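Local coordinates for endonuclease 8-like 3 (Homo sapiens, PDB 7JL5), which belongs by name to the endonuclease VIII-like (Nei-like) DNA glycosylases and is represented here by a fragment built of two GRF zinc fingers, at residues Pro8-His13 / Ala35-Arg40; Ile18-Gly23 / Arg31-Cys36; Leu52-Cys57 / Asn78-Pro83; Phe56-Lys61 / Cys90-Trp95. All blocks are in the same frame, centred on the assembly; numbering follows the deposited sequence.

Interaction 1: Pro8-His13 / Ala35-Arg40. With ZN (zinc ion), chain C.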
loop_
_atom_site.group_PDB
_atom_site.type_symbol
_atom_site.label_atom_id
_atom_site.label_comp_id
_atom_site.label_asym_id
_atom_site.label_seq_id
_atom_site.Cartn_x
_atom_site.Cartn_y
_atom_site.Cartn_z
ATOM N N PRO A 8 8.795 -6.921 3.517
ATOM C CA PRO A 8 8.502 -8.329 3.821
ATOM C C PRO A 8 8.642 -9.246 2.609
ATOM O O PRO A 8 8.615 -8.778 1.472
ATOM C CB PRO A 8 7.047 -8.289 4.309
ATOM C CG PRO A 8 6.469 -7.059 3.683
ATOM C CD PRO A 8 7.599 -6.065 3.619
ATOM N N ARG A 9 8.786 -10.542 2.866
ATOM C CA ARG A 9 8.982 -11.545 1.830
ATOM C C ARG A 9 8.027 -12.701 2.068
ATOM O O ARG A 9 7.764 -13.067 3.218
ATOM C CB ARG A 9 10.425 -12.060 1.830
ATOM C CG ARG A 9 11.472 -10.965 1.914
ATOM C CD ARG A 9 12.846 -11.535 2.219
ATOM N NE ARG A 9 13.898 -10.545 2.020
ATOM C CZ ARG A 9 14.547 -10.373 0.874
ATOM N NH1 ARG A 9 14.251 -11.129 -0.173
ATOM N NH2 ARG A 9 15.491 -9.447 0.774
ATOM N N CYS A 10 7.505 -13.277 0.987
ATOM C CA CYS A 10 6.717 -14.487 1.143
ATOM C C CYS A 10 7.577 -15.577 1.785
ATOM O O CYS A 10 8.802 -15.470 1.877
ATOM C CB CYS A 10 6.147 -14.942 -0.201
ATOM S SG CYS A 10 7.337 -15.068 -1.554
ATOM N N SER A 11 6.913 -16.632 2.253
ATOM C CA SER A 11 7.596 -17.679 3.003
ATOM C C SER A 11 8.105 -18.795 2.098
ATOM O O SER A 11 9.263 -19.210 2.215
ATOM C CB SER A 11 6.658 -18.243 4.073
ATOM O OG SER A 11 5.318 -18.252 3.615
ATOM N N LYS A 12 7.254 -19.294 1.199
ATOM C CA LYS A 12 7.684 -20.331 0.268
ATOM C C LYS A 12 8.935 -19.895 -0.484
ATOM O O LYS A 12 9.945 -20.608 -0.506
ATOM C CB LYS A 12 6.552 -20.658 -0.708
ATOM N N HIS A 13 8.883 -18.727 -1.113
ATOM C CA HIS A 13 10.043 -18.105 -1.729
ATOM C C HIS A 13 10.474 -16.939 -0.853
ATOM O O HIS A 13 9.632 -16.202 -0.332
ATOM C CB HIS A 13 9.726 -17.612 -3.140
ATOM C CG HIS A 13 8.636 -18.382 -3.818
ATOM N ND1 HIS A 13 7.460 -17.798 -4.230
ATOM C CD2 HIS A 13 8.541 -19.694 -4.147
ATOM C CE1 HIS A 13 6.687 -18.713 -4.788
ATOM N NE2 HIS A 13 7.320 -19.871 -4.751
ATOM N N ALA A 35 2.023 -9.066 -1.469
ATOM C CA ALA A 35 1.751 -10.334 -2.124
ATOM C C ALA A 35 3.015 -10.824 -2.817
ATOM O O ALA A 35 3.996 -10.087 -2.970
ATOM C CB ALA A 35 0.605 -10.208 -3.137
ATOM N N CYS A 36 2.973 -12.080 -3.249
ATOM C CA CYS A 36 4.123 -12.697 -3.889
ATOM C C CYS A 36 4.523 -11.907 -5.135
ATOM O O CYS A 36 3.654 -11.431 -5.876
ATOM C CB CYS A 36 3.802 -14.147 -4.262
ATOM S SG CYS A 36 5.204 -15.122 -4.839
ATOM N N PRO A 37 5.823 -11.748 -5.397
ATOM C CA PRO A 37 6.264 -10.938 -6.539
ATOM C C PRO A 37 6.418 -11.680 -7.858
ATOM O O PRO A 37 6.672 -11.026 -8.879
ATOM C CB PRO A 37 7.633 -10.421 -6.064
ATOM C CG PRO A 37 8.160 -11.558 -5.236
ATOM C CD PRO A 37 6.951 -12.155 -4.536
ATOM N N LEU A 38 6.281 -12.999 -7.875
ATOM C CA LEU A 38 6.524 -13.778 -9.080
ATOM C C LEU A 38 5.348 -13.659 -10.040
ATOM O O LEU A 38 4.295 -13.120 -9.697
ATOM C CB LEU A 38 6.775 -15.235 -8.704
ATOM C CG LEU A 38 7.873 -15.472 -7.664
ATOM C CD1 LEU A 38 8.146 -16.959 -7.495
ATOM C CD2 LEU A 38 9.144 -14.727 -8.044
ATOM N N PRO A 39 5.504 -14.147 -11.273
ATOM C CA PRO A 39 4.380 -14.139 -12.214
ATOM C C PRO A 39 3.168 -14.852 -11.635
ATOM O O PRO A 39 3.261 -15.604 -10.663
ATOM C CB PRO A 39 4.934 -14.883 -13.436
ATOM C CG PRO A 39 6.409 -14.686 -13.354
ATOM C CD PRO A 39 6.736 -14.671 -11.888
ATOM N N ARG A 40 2.010 -14.603 -12.256
ATOM C CA ARG A 40 0.766 -15.193 -11.770
ATOM C C ARG A 40 0.897 -16.695 -11.560
ATOM O O ARG A 40 0.282 -17.250 -10.643
ATOM C CB ARG A 40 -0.375 -14.887 -12.741
HETATM ZN ZN ZN C . 6.181 -16.372 -3.017
#
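H13 and L38 meet at the edge of a zinc site to which C10, H13 and C36 each give one ligand atom. Followed outward from the backbone, H13 lies close to the metal all along its near side: CB is 3.8 Å from the zinc, CG 3.3 Å, and ND1 binds it at 2.3 Å. Over ND1 and CE1 stands L38 CD1, on one face of the ring, 3.4 Å from H13 ND1 and 3.5 Å from H13 CE1. That methyl sits 26° off the ring normal, which makes a CH-pi contact displaced toward the rim, and NE2 is more distant from it. CB of K12 lies above the opposite face. In the ring plane, at the edge, is the sulfur of C36, 3.6 Å from H13 ND1. C36 SG is anti to its backbone N (chi1 -171°) and binds the zinc at 2.4 Å; C10 SG binds from the other segment at 2.3 Å. P37 brushes C10 SG through its CD. No hydrogen bond joins the segments; the metal bonds, the CH-pi contact and the sulfur at the ring edge make the junction. C44 completes the three-cysteine, one-histidine zinc site of the first GRF zinc finger.

Interaction 2: Ile18-Gly23 / Arg31-Cys36. With ZN (zinc ion), chain C.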
loop_
_atom_site.group_PDB
_atom_site.type_symbol
_atom_site.label_atom_id
_atom_site.label_comp_id
_atom_site.label_asym_id
_atom_site.label_seq_id
_atom_site.Cartn_x
_atom_site.Cartn_y
_atom_site.Cartn_z
ATOM N N ILE A 18 5.439 -7.623 -3.590
ATOM C CA ILE A 18 4.923 -6.443 -4.263
ATOM C C ILE A 18 3.744 -5.906 -3.461
ATOM O O ILE A 18 3.106 -6.627 -2.685
ATOM C CB ILE A 18 4.505 -6.733 -5.720
ATOM C CG1 ILE A 18 3.487 -7.875 -5.763
ATOM C CG2 ILE A 18 5.725 -7.047 -6.569
ATOM C CD1 ILE A 18 2.809 -8.038 -7.106
ATOM N N LEU A 19 3.445 -4.626 -3.662
ATOM C CA LEU A 19 2.324 -3.960 -3.007
ATOM C C LEU A 19 1.172 -3.880 -4.000
ATOM O O LEU A 19 1.211 -3.080 -4.940
ATOM C CB LEU A 19 2.726 -2.569 -2.526
ATOM C CG LEU A 19 1.704 -1.840 -1.652
ATOM C CD1 LEU A 19 1.717 -2.415 -0.241
ATOM C CD2 LEU A 19 1.962 -0.338 -1.634
ATOM N N ARG A 20 0.154 -4.708 -3.801
ATOM C CA ARG A 20 -1.027 -4.702 -4.649
ATOM C C ARG A 20 -2.175 -3.984 -3.949
ATOM O O ARG A 20 -2.170 -3.790 -2.732
ATOM C CB ARG A 20 -1.442 -6.130 -5.017
ATOM C CG ARG A 20 -0.590 -6.753 -6.111
ATOM C CD ARG A 20 -1.421 -7.660 -7.004
ATOM N NE ARG A 20 -1.435 -9.045 -6.542
ATOM C CZ ARG A 20 -2.323 -9.952 -6.936
ATOM N NH1 ARG A 20 -3.281 -9.618 -7.789
ATOM N NH2 ARG A 20 -2.260 -11.193 -6.469
ATOM N N VAL A 21 -3.162 -3.581 -4.744
ATOM C CA VAL A 21 -4.346 -2.887 -4.259
ATOM C C VAL A 21 -5.560 -3.743 -4.574
ATOM O O VAL A 21 -5.718 -4.210 -5.711
ATOM C CB VAL A 21 -4.484 -1.490 -4.891
ATOM C CG1 VAL A 21 -5.904 -0.969 -4.726
ATOM C CG2 VAL A 21 -3.486 -0.526 -4.270
ATOM N N VAL A 22 -6.419 -3.947 -3.579
ATOM C CA VAL A 22 -7.635 -4.725 -3.781
ATOM C C VAL A 22 -8.540 -4.000 -4.769
ATOM O O VAL A 22 -9.297 -3.096 -4.393
ATOM C CB VAL A 22 -8.369 -4.984 -2.454
ATOM C CG1 VAL A 22 -9.809 -5.399 -2.721
ATOM C CG2 VAL A 22 -7.643 -6.051 -1.653
ATOM N N GLY A 23 -8.474 -4.395 -6.037
ATOM C CA GLY A 23 -9.363 -3.853 -7.045
ATOM C C GLY A 23 -10.657 -4.633 -7.143
ATOM O O GLY A 23 -10.820 -5.475 -8.032
ATOM N N ARG A 31 -7.551 -0.970 -0.363
ATOM C CA ARG A 31 -6.632 -1.345 0.702
ATOM C C ARG A 31 -5.441 -2.097 0.119
ATOM O O ARG A 31 -5.607 -3.016 -0.689
ATOM C CB ARG A 31 -7.339 -2.202 1.749
ATOM C CG ARG A 31 -6.510 -2.413 3.008
ATOM C CD ARG A 31 -7.267 -3.197 4.068
ATOM N NE ARG A 31 -6.469 -3.381 5.278
ATOM C CZ ARG A 31 -6.793 -4.203 6.272
ATOM N NH1 ARG A 31 -7.903 -4.926 6.203
ATOM N NH2 ARG A 31 -6.005 -4.307 7.333
ATOM N N GLN A 32 -4.243 -1.706 0.536
ATOM C CA GLN A 32 -3.012 -2.250 -0.015
ATOM C C GLN A 32 -2.560 -3.467 0.781
ATOM O O GLN A 32 -2.774 -3.559 1.993
ATOM C CB GLN A 32 -1.916 -1.184 -0.009
ATOM C CG GLN A 32 -2.376 0.173 -0.518
ATOM C CD GLN A 32 -1.359 1.269 -0.264
ATOM O OE1 GLN A 32 -1.035 1.580 0.882
ATOM N NE2 GLN A 32 -0.849 1.860 -1.337
ATOM N N PHE A 33 -1.926 -4.406 0.082
ATOM C CA PHE A 33 -1.460 -5.633 0.709
ATOM C C PHE A 33 -0.217 -6.141 -0.005
ATOM O O PHE A 33 -0.102 -6.029 -1.229
ATOM C CB PHE A 33 -2.551 -6.711 0.696
ATOM C CG PHE A 33 -2.955 -7.148 -0.683
ATOM C CD1 PHE A 33 -3.915 -6.446 -1.392
ATOM C CD2 PHE A 33 -2.373 -8.258 -1.271
ATOM C CE1 PHE A 33 -4.287 -6.843 -2.661
ATOM C CE2 PHE A 33 -2.742 -8.661 -2.542
ATOM C CZ PHE A 33 -3.699 -7.952 -3.237
ATOM N N TYR A 34 0.709 -6.695 0.771
ATOM C CA TYR A 34 1.882 -7.349 0.218
ATOM C C TYR A 34 1.525 -8.743 -0.275
ATOM O O TYR A 34 0.832 -9.507 0.412
ATOM C CB TYR A 34 2.991 -7.441 1.264
ATOM C CG TYR A 34 3.516 -6.101 1.709
ATOM C CD1 TYR A 34 4.092 -5.226 0.799
ATOM C CD2 TYR A 34 3.445 -5.712 3.039
ATOM C CE1 TYR A 34 4.577 -3.999 1.198
ATOM C CE2 TYR A 34 3.930 -4.486 3.450
ATOM C CZ TYR A 34 4.494 -3.633 2.524
ATOM O OH TYR A 34 4.979 -2.409 2.925
ATOM N N ALA A 35 2.023 -9.066 -1.469
ATOM C CA ALA A 35 1.751 -10.334 -2.124
ATOM C C ALA A 35 3.015 -10.824 -2.817
ATOM O O ALA A 35 3.996 -10.087 -2.970
ATOM C CB ALA A 35 0.605 -10.208 -3.137
ATOM N N CYS A 36 2.973 -12.080 -3.249
ATOM C CA CYS A 36 4.123 -12.697 -3.889
ATOM C C CYS A 36 4.523 -11.907 -5.135
ATOM O O CYS A 36 3.654 -11.431 -5.876
ATOM C CB CYS A 36 3.802 -14.147 -4.262
ATOM S SG CYS A 36 5.204 -15.122 -4.839
HETATM ZN ZN ZN C . 6.181 -16.372 -3.017
#
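I18 and A35 pair through both backbone groups: I18 N donates to A35 O and A35 N to I18 O, each at 2.9 Å. Two residues along, R20 and F33 repeat the exchange, and V22 N then reaches R31 O at 3.1 Å with an N-H...O angle of 170°. L19-Y34 and V21-Q32 are the non-hydrogen-bonded pairs between them. Two carbonyls gain a further CA-H...O contact, I18 O from Y34 CA and R20 O from Q32 CA. The outward-facing backbone of Q32 and Y34 is bonded to A50 and E48, which sets strand 32-35 in the middle of its sheet. Side-chain polar ends are satisfied outside the two segments: Q32 NE2 donates to M65 O, R31 NE forms a salt bridge with D51, and Q32 OE1 and R31 NH2 are hydrogen-bonded there too. On one face F33 receives R20 CB over its ring, with CB 3.4 Å from F33 CZ; V22 CG2 approaches the same ring obliquely. The guanidinium is turned 55° from the F33 ring and has F33 CZ above one face. On the other face L19 CD1 meets Y34 CE1 at 3.6 Å, while L19 CD2 lies against the Q32 amide. The axes of strands 18-21 and 32-35 run 138° apart, N to C, as befits a twisted antiparallel beta hairpin, the first two strands of the three-stranded sheet in this GRF zinc finger.

Interaction 3: Leu52-Cys57 / Asn78-Pro83. With ZN (zinc ion), chain D.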
loop_
_atom_site.group_PDB
_atom_site.type_symbol
_atom_site.label_atom_id
_atom_site.label_comp_id
_atom_site.label_asym_id
_atom_site.label_seq_id
_atom_site.Cartn_x
_atom_site.Cartn_y
_atom_site.Cartn_z
ATOM N N LEU A 52 -1.253 -2.251 8.408
ATOM C CA LEU A 52 -1.387 -2.507 9.839
ATOM C C LEU A 52 -0.478 -1.621 10.681
ATOM O O LEU A 52 -0.723 -1.472 11.883
ATOM C CB LEU A 52 -1.098 -3.980 10.129
ATOM C CG LEU A 52 -2.252 -4.937 9.824
ATOM C CD1 LEU A 52 -1.740 -6.358 9.661
ATOM C CD2 LEU A 52 -3.307 -4.867 10.922
ATOM N N SER A 53 0.557 -1.027 10.084
ATOM C CA SER A 53 1.453 -0.127 10.801
ATOM C C SER A 53 1.537 1.255 10.161
ATOM O O SER A 53 2.417 2.043 10.528
ATOM C CB SER A 53 2.854 -0.739 10.899
ATOM O OG SER A 53 3.757 0.150 11.538
ATOM N N PHE A 54 0.651 1.570 9.218
ATOM C CA PHE A 54 0.649 2.886 8.604
ATOM C C PHE A 54 0.109 3.928 9.582
ATOM O O PHE A 54 -0.630 3.599 10.513
ATOM C CB PHE A 54 -0.203 2.890 7.338
ATOM C CG PHE A 54 0.429 2.190 6.163
ATOM C CD1 PHE A 54 1.673 1.584 6.266
ATOM C CD2 PHE A 54 -0.231 2.145 4.946
ATOM C CE1 PHE A 54 2.242 0.946 5.177
ATOM C CE2 PHE A 54 0.331 1.510 3.858
ATOM C CZ PHE A 54 1.570 0.910 3.973
ATOM N N PRO A 55 0.466 5.196 9.394
ATOM C CA PRO A 55 -0.115 6.257 10.225
ATOM C C PRO A 55 -1.607 6.408 9.969
ATOM O O PRO A 55 -2.175 5.853 9.025
ATOM C CB PRO A 55 0.657 7.514 9.807
ATOM C CG PRO A 55 1.249 7.183 8.470
ATOM C CD PRO A 55 1.517 5.707 8.494
ATOM N N PHE A 56 -2.247 7.181 10.842
ATOM C CA PHE A 56 -3.656 7.521 10.711
ATOM C C PHE A 56 -3.776 8.940 10.170
ATOM O O PHE A 56 -3.097 9.852 10.654
ATOM C CB PHE A 56 -4.376 7.410 12.055
ATOM C CG PHE A 56 -4.417 6.017 12.610
ATOM C CD1 PHE A 56 -5.453 5.156 12.283
ATOM C CD2 PHE A 56 -3.423 5.566 13.462
ATOM C CE1 PHE A 56 -5.493 3.874 12.792
ATOM C CE2 PHE A 56 -3.459 4.284 13.974
ATOM C CZ PHE A 56 -4.497 3.438 13.640
ATOM N N CYS A 57 -4.632 9.123 9.167
ATOM C CA CYS A 57 -4.891 10.458 8.654
ATOM C C CYS A 57 -5.761 11.225 9.650
ATOM O O CYS A 57 -6.147 10.715 10.707
ATOM C CB CYS A 57 -5.549 10.388 7.278
ATOM S SG CYS A 57 -7.301 9.953 7.284
ATOM N N ASN A 78 8.589 7.016 -0.361
ATOM C CA ASN A 78 7.199 6.715 -0.053
ATOM C C ASN A 78 6.647 7.749 0.920
ATOM O O ASN A 78 7.372 8.283 1.763
ATOM C CB ASN A 78 7.058 5.312 0.544
ATOM C CG ASN A 78 7.557 4.226 -0.391
ATOM O OD1 ASN A 78 6.790 3.659 -1.169
ATOM N ND2 ASN A 78 8.849 3.929 -0.316
ATOM N N PHE A 79 5.354 8.032 0.788
ATOM C CA PHE A 79 4.671 8.932 1.709
ATOM C C PHE A 79 3.262 8.415 1.963
ATOM O O PHE A 79 2.809 7.456 1.340
ATOM C CB PHE A 79 4.653 10.380 1.190
ATOM C CG PHE A 79 4.163 10.530 -0.226
ATOM C CD1 PHE A 79 5.017 10.323 -1.297
ATOM C CD2 PHE A 79 2.858 10.918 -0.484
ATOM C CE1 PHE A 79 4.573 10.477 -2.599
ATOM C CE2 PHE A 79 2.411 11.079 -1.784
ATOM C CZ PHE A 79 3.269 10.856 -2.842
ATOM N N PHE A 80 2.576 9.053 2.908
ATOM C CA PHE A 80 1.249 8.632 3.339
ATOM C C PHE A 80 0.256 9.771 3.163
ATOM O O PHE A 80 0.578 10.935 3.420
ATOM C CB PHE A 80 1.268 8.167 4.801
ATOM C CG PHE A 80 2.137 6.967 5.043
ATOM C CD1 PHE A 80 1.702 5.700 4.695
ATOM C CD2 PHE A 80 3.390 7.105 5.618
ATOM C CE1 PHE A 80 2.498 4.595 4.915
ATOM C CE2 PHE A 80 4.192 6.002 5.841
ATOM C CZ PHE A 80 3.745 4.746 5.488
ATOM N N VAL A 81 -0.957 9.429 2.724
ATOM C CA VAL A 81 -2.005 10.408 2.464
ATOM C C VAL A 81 -3.349 9.848 2.915
ATOM O O VAL A 81 -3.480 8.670 3.248
ATOM C CB VAL A 81 -2.075 10.805 0.972
ATOM C CG1 VAL A 81 -0.794 11.496 0.543
ATOM C CG2 VAL A 81 -2.338 9.577 0.112
ATOM N N CYS A 82 -4.353 10.719 2.918
ATOM C CA CYS A 82 -5.715 10.302 3.219
ATOM C C CYS A 82 -6.351 9.432 2.133
ATOM O O CYS A 82 -6.249 9.751 0.947
ATOM C CB CYS A 82 -6.621 11.527 3.323
ATOM S SG CYS A 82 -8.316 11.192 3.821
ATOM N N PRO A 83 -6.915 8.266 2.511
ATOM C CA PRO A 83 -7.403 7.338 1.480
ATOM C C PRO A 83 -8.813 7.496 0.931
ATOM O O PRO A 83 -9.447 6.489 0.599
ATOM C CB PRO A 83 -7.290 6.021 2.259
ATOM C CG PRO A 83 -7.818 6.422 3.625
ATOM C CD PRO A 83 -7.282 7.841 3.856
HETATM ZN ZN ZN D . -8.324 11.682 6.054
#
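F80 offers one ring face to P55 and an edge to F54. The contact belongs to the second GRF zinc finger, where the loop before strand 64-67 folds over strand 78-81, the middle strand of its sheet. P55 CD stands over the centre of the F80 ring, 3.5 Å from its centroid and only 4° off the normal, a nearly perpendicular CH-pi contact; CG of the same proline leans toward the root of the ring, 3.5 Å from F80 CG. F54 in turn presents its face to F80: CE1 of F80 points onto the centre of the F54 ring in a tilted edge-to-face pair, planes 59° apart and centroids separated by 4.7 Å. The CB of F80 points toward the loop, and chi1 of -63° sets CG anti to the carbonyl carbon. The contacts at this end are carbon to carbon, and no hydrogen bond crosses between the segments; P55 O is instead hydrogen-bonded to the hydroxyl of S63. At the other end the segments converge on zinc, with H59 and C90 supplying the remaining ligands. C57 SG binds the metal at 2.4 Å and C82 SG at 2.3 Å. CD of P83 sits 4.0 Å from C57 SG.

Interaction 4: Phe56-Lys61 / Cys90-Trp95. With ZN (zinc ion), chain D.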
loop_
_atom_site.group_PDB
_atom_site.type_symbol
_atom_site.label_atom_id
_atom_site.label_comp_id
_atom_site.label_asym_id
_atom_site.label_seq_id
_atom_site.Cartn_x
_atom_site.Cartn_y
_atom_site.Cartn_z
ATOM N N PHE A 56 -2.247 7.181 10.842
ATOM C CA PHE A 56 -3.656 7.521 10.711
ATOM C C PHE A 56 -3.776 8.940 10.170
ATOM O O PHE A 56 -3.097 9.852 10.654
ATOM C CB PHE A 56 -4.376 7.410 12.055
ATOM C CG PHE A 56 -4.417 6.017 12.610
ATOM C CD1 PHE A 56 -5.453 5.156 12.283
ATOM C CD2 PHE A 56 -3.423 5.566 13.462
ATOM C CE1 PHE A 56 -5.493 3.874 12.792
ATOM C CE2 PHE A 56 -3.459 4.284 13.974
ATOM C CZ PHE A 56 -4.497 3.438 13.640
ATOM N N CYS A 57 -4.632 9.123 9.167
ATOM C CA CYS A 57 -4.891 10.458 8.654
ATOM C C CYS A 57 -5.761 11.225 9.650
ATOM O O CYS A 57 -6.147 10.715 10.707
ATOM C CB CYS A 57 -5.549 10.388 7.278
ATOM S SG CYS A 57 -7.301 9.953 7.284
ATOM N N ASN A 58 -6.078 12.471 9.308
ATOM C CA ASN A 58 -6.815 13.324 10.233
ATOM C C ASN A 58 -8.273 12.917 10.384
ATOM O O ASN A 58 -8.947 13.434 11.282
ATOM C CB ASN A 58 -6.710 14.777 9.776
ATOM C CG ASN A 58 -5.301 15.322 9.906
ATOM O OD1 ASN A 58 -4.698 15.760 8.927
ATOM N ND2 ASN A 58 -4.763 15.283 11.120
ATOM N N HIS A 59 -8.775 12.013 9.544
ATOM C CA HIS A 59 -10.105 11.456 9.746
ATOM C C HIS A 59 -10.131 10.369 10.812
ATOM O O HIS A 59 -11.219 9.965 11.239
ATOM C CB HIS A 59 -10.650 10.860 8.445
ATOM C CG HIS A 59 -11.148 11.874 7.465
ATOM N ND1 HIS A 59 -10.469 12.183 6.306
ATOM C CD2 HIS A 59 -12.269 12.634 7.458
ATOM C CE1 HIS A 59 -11.147 13.095 5.631
ATOM N NE2 HIS A 59 -12.241 13.388 6.311
ATOM N N GLY A 60 -8.971 9.884 11.242
ATOM C CA GLY A 60 -8.898 8.705 12.072
ATOM C C GLY A 60 -8.789 7.407 11.305
ATOM O O GLY A 60 -8.848 6.336 11.921
ATOM N N LYS A 61 -8.627 7.470 9.987
ATOM C CA LYS A 61 -8.561 6.295 9.133
ATOM C C LYS A 61 -7.114 5.988 8.760
ATOM O O LYS A 61 -6.252 6.868 8.762
ATOM C CB LYS A 61 -9.393 6.509 7.866
ATOM C CG LYS A 61 -10.881 6.665 8.144
ATOM C CD LYS A 61 -11.661 7.093 6.911
ATOM C CE LYS A 61 -13.157 6.897 7.132
ATOM N NZ LYS A 61 -13.995 7.707 6.203
ATOM N N CYS A 90 -8.657 14.534 3.629
ATOM C CA CYS A 90 -8.157 15.472 4.623
ATOM C C CYS A 90 -6.792 15.970 4.147
ATOM O O CYS A 90 -6.366 15.700 3.020
ATOM C CB CYS A 90 -8.091 14.826 6.004
ATOM S SG CYS A 90 -6.800 13.584 6.212
ATOM N N ASN A 91 -6.075 16.687 5.008
ATOM C CA ASN A 91 -4.817 17.315 4.633
ATOM C C ASN A 91 -3.598 16.563 5.155
ATOM O O ASN A 91 -2.489 17.107 5.127
ATOM C CB ASN A 91 -4.792 18.762 5.133
ATOM C CG ASN A 91 -4.771 18.856 6.647
ATOM O OD1 ASN A 91 -5.743 18.506 7.317
ATOM N ND2 ASN A 91 -3.660 19.337 7.192
ATOM N N PHE A 92 -3.773 15.326 5.610
ATOM C CA PHE A 92 -2.672 14.577 6.203
ATOM C C PHE A 92 -1.623 14.227 5.155
ATOM O O PHE A 92 -1.950 13.777 4.053
ATOM C CB PHE A 92 -3.204 13.305 6.868
ATOM C CG PHE A 92 -2.127 12.387 7.381
ATOM C CD1 PHE A 92 -1.465 12.666 8.565
ATOM C CD2 PHE A 92 -1.785 11.240 6.685
ATOM C CE1 PHE A 92 -0.476 11.825 9.040
ATOM C CE2 PHE A 92 -0.797 10.394 7.155
ATOM C CZ PHE A 92 -0.143 10.688 8.335
ATOM N N PHE A 93 -0.356 14.446 5.503
ATOM C CA PHE A 93 0.771 14.002 4.696
ATOM C C PHE A 93 1.918 13.658 5.635
ATOM O O PHE A 93 2.118 14.333 6.649
ATOM C CB PHE A 93 1.224 15.068 3.692
ATOM C CG PHE A 93 2.491 14.708 2.969
ATOM C CD1 PHE A 93 2.448 14.028 1.764
ATOM C CD2 PHE A 93 3.725 15.040 3.500
ATOM C CE1 PHE A 93 3.611 13.692 1.101
ATOM C CE2 PHE A 93 4.889 14.704 2.844
ATOM C CZ PHE A 93 4.832 14.031 1.642
ATOM N N GLN A 94 2.675 12.618 5.287
ATOM C CA GLN A 94 3.780 12.174 6.126
ATOM C C GLN A 94 4.743 11.342 5.295
ATOM O O GLN A 94 4.325 10.393 4.624
ATOM C CB GLN A 94 3.264 11.359 7.318
ATOM C CG GLN A 94 4.352 10.869 8.255
ATOM C CD GLN A 94 3.792 10.173 9.480
ATOM O OE1 GLN A 94 3.037 10.762 10.253
ATOM N NE2 GLN A 94 4.157 8.909 9.660
ATOM N N TRP A 95 6.026 11.699 5.342
ATOM C CA TRP A 95 7.050 10.891 4.697
ATOM C C TRP A 95 7.213 9.565 5.431
ATOM O O TRP A 95 7.125 9.502 6.661
ATOM C CB TRP A 95 8.389 11.630 4.671
ATOM C CG TRP A 95 8.435 12.801 3.737
ATOM C CD1 TRP A 95 8.506 14.121 4.079
ATOM C CD2 TRP A 95 8.419 12.757 2.305
ATOM N NE1 TRP A 95 8.533 14.901 2.948
ATOM C CE2 TRP A 95 8.480 14.088 1.846
ATOM C CE3 TRP A 95 8.355 11.722 1.367
ATOM C CZ2 TRP A 95 8.481 14.411 0.492
ATOM C CZ3 TRP A 95 8.356 12.045 0.023
ATOM C CH2 TRP A 95 8.418 13.379 -0.403
HETATM ZN ZN ZN D . -8.324 11.682 6.054
#
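C57, H59 and C90 are joined first by metal bonds: H59 ND1 reaches the zinc at 2.2 Å and C90 SG at 2.4 Å, next to the sulfur of C57, with C82 as fourth ligand. Sulfur hydrogen bonds form a second layer. N58 N donates weakly to C90 SG at 3.4 Å, and from C90's own segment F92 N donates to the same sulfur at 3.5 Å, nearly straight at 160°. H59 N does likewise for C57 SG. Such N-H...S bonds would be expected to temper the negative charge on the two zinc-bound sulfurs, presumably thiolates. The turn bearing C57 and H59 is a type I beta turn from C57 to G60, closed by G60 N to C57 O; it is one of the ligand-bearing loops in this GRF zinc finger, and C90 sits on another, in the loop that leads to strand 93-95. Ring and carbon contacts make up the rest. F92 CG is anti to its backbone N (chi1 174°), and the ring receives C57 CA over one face, 4.0 Å from its centroid, with the polar F56 O above the rim of the same face. C57 CB and F92 CB approach to 3.8 Å. Beside the metal, C90 CB packs 3.5 Å from H59 CE1.

In the fold
The four contacts divide between two zinc fingers. Interactions 1 and 2 share A35 and C36, so strand 32-35 leads directly from the hairpin into the first zinc site; P8 CG also packs on Y34 CD2 at 3.4 Å. Interactions 3 and 4 share F56 and C57 around the second zinc, their centres about 6 Å apart, and strands 78-81 and 93-95 are neighbours in one sheet, with a probable hydrogen bond from F80 N to Q94 O. Interactions 2 and 3 touch where Q32 OE1 lies 3.3 Å from F54 CE2. Interactions 1 and 4, at the two metal ends, have centres about 30 Å apart.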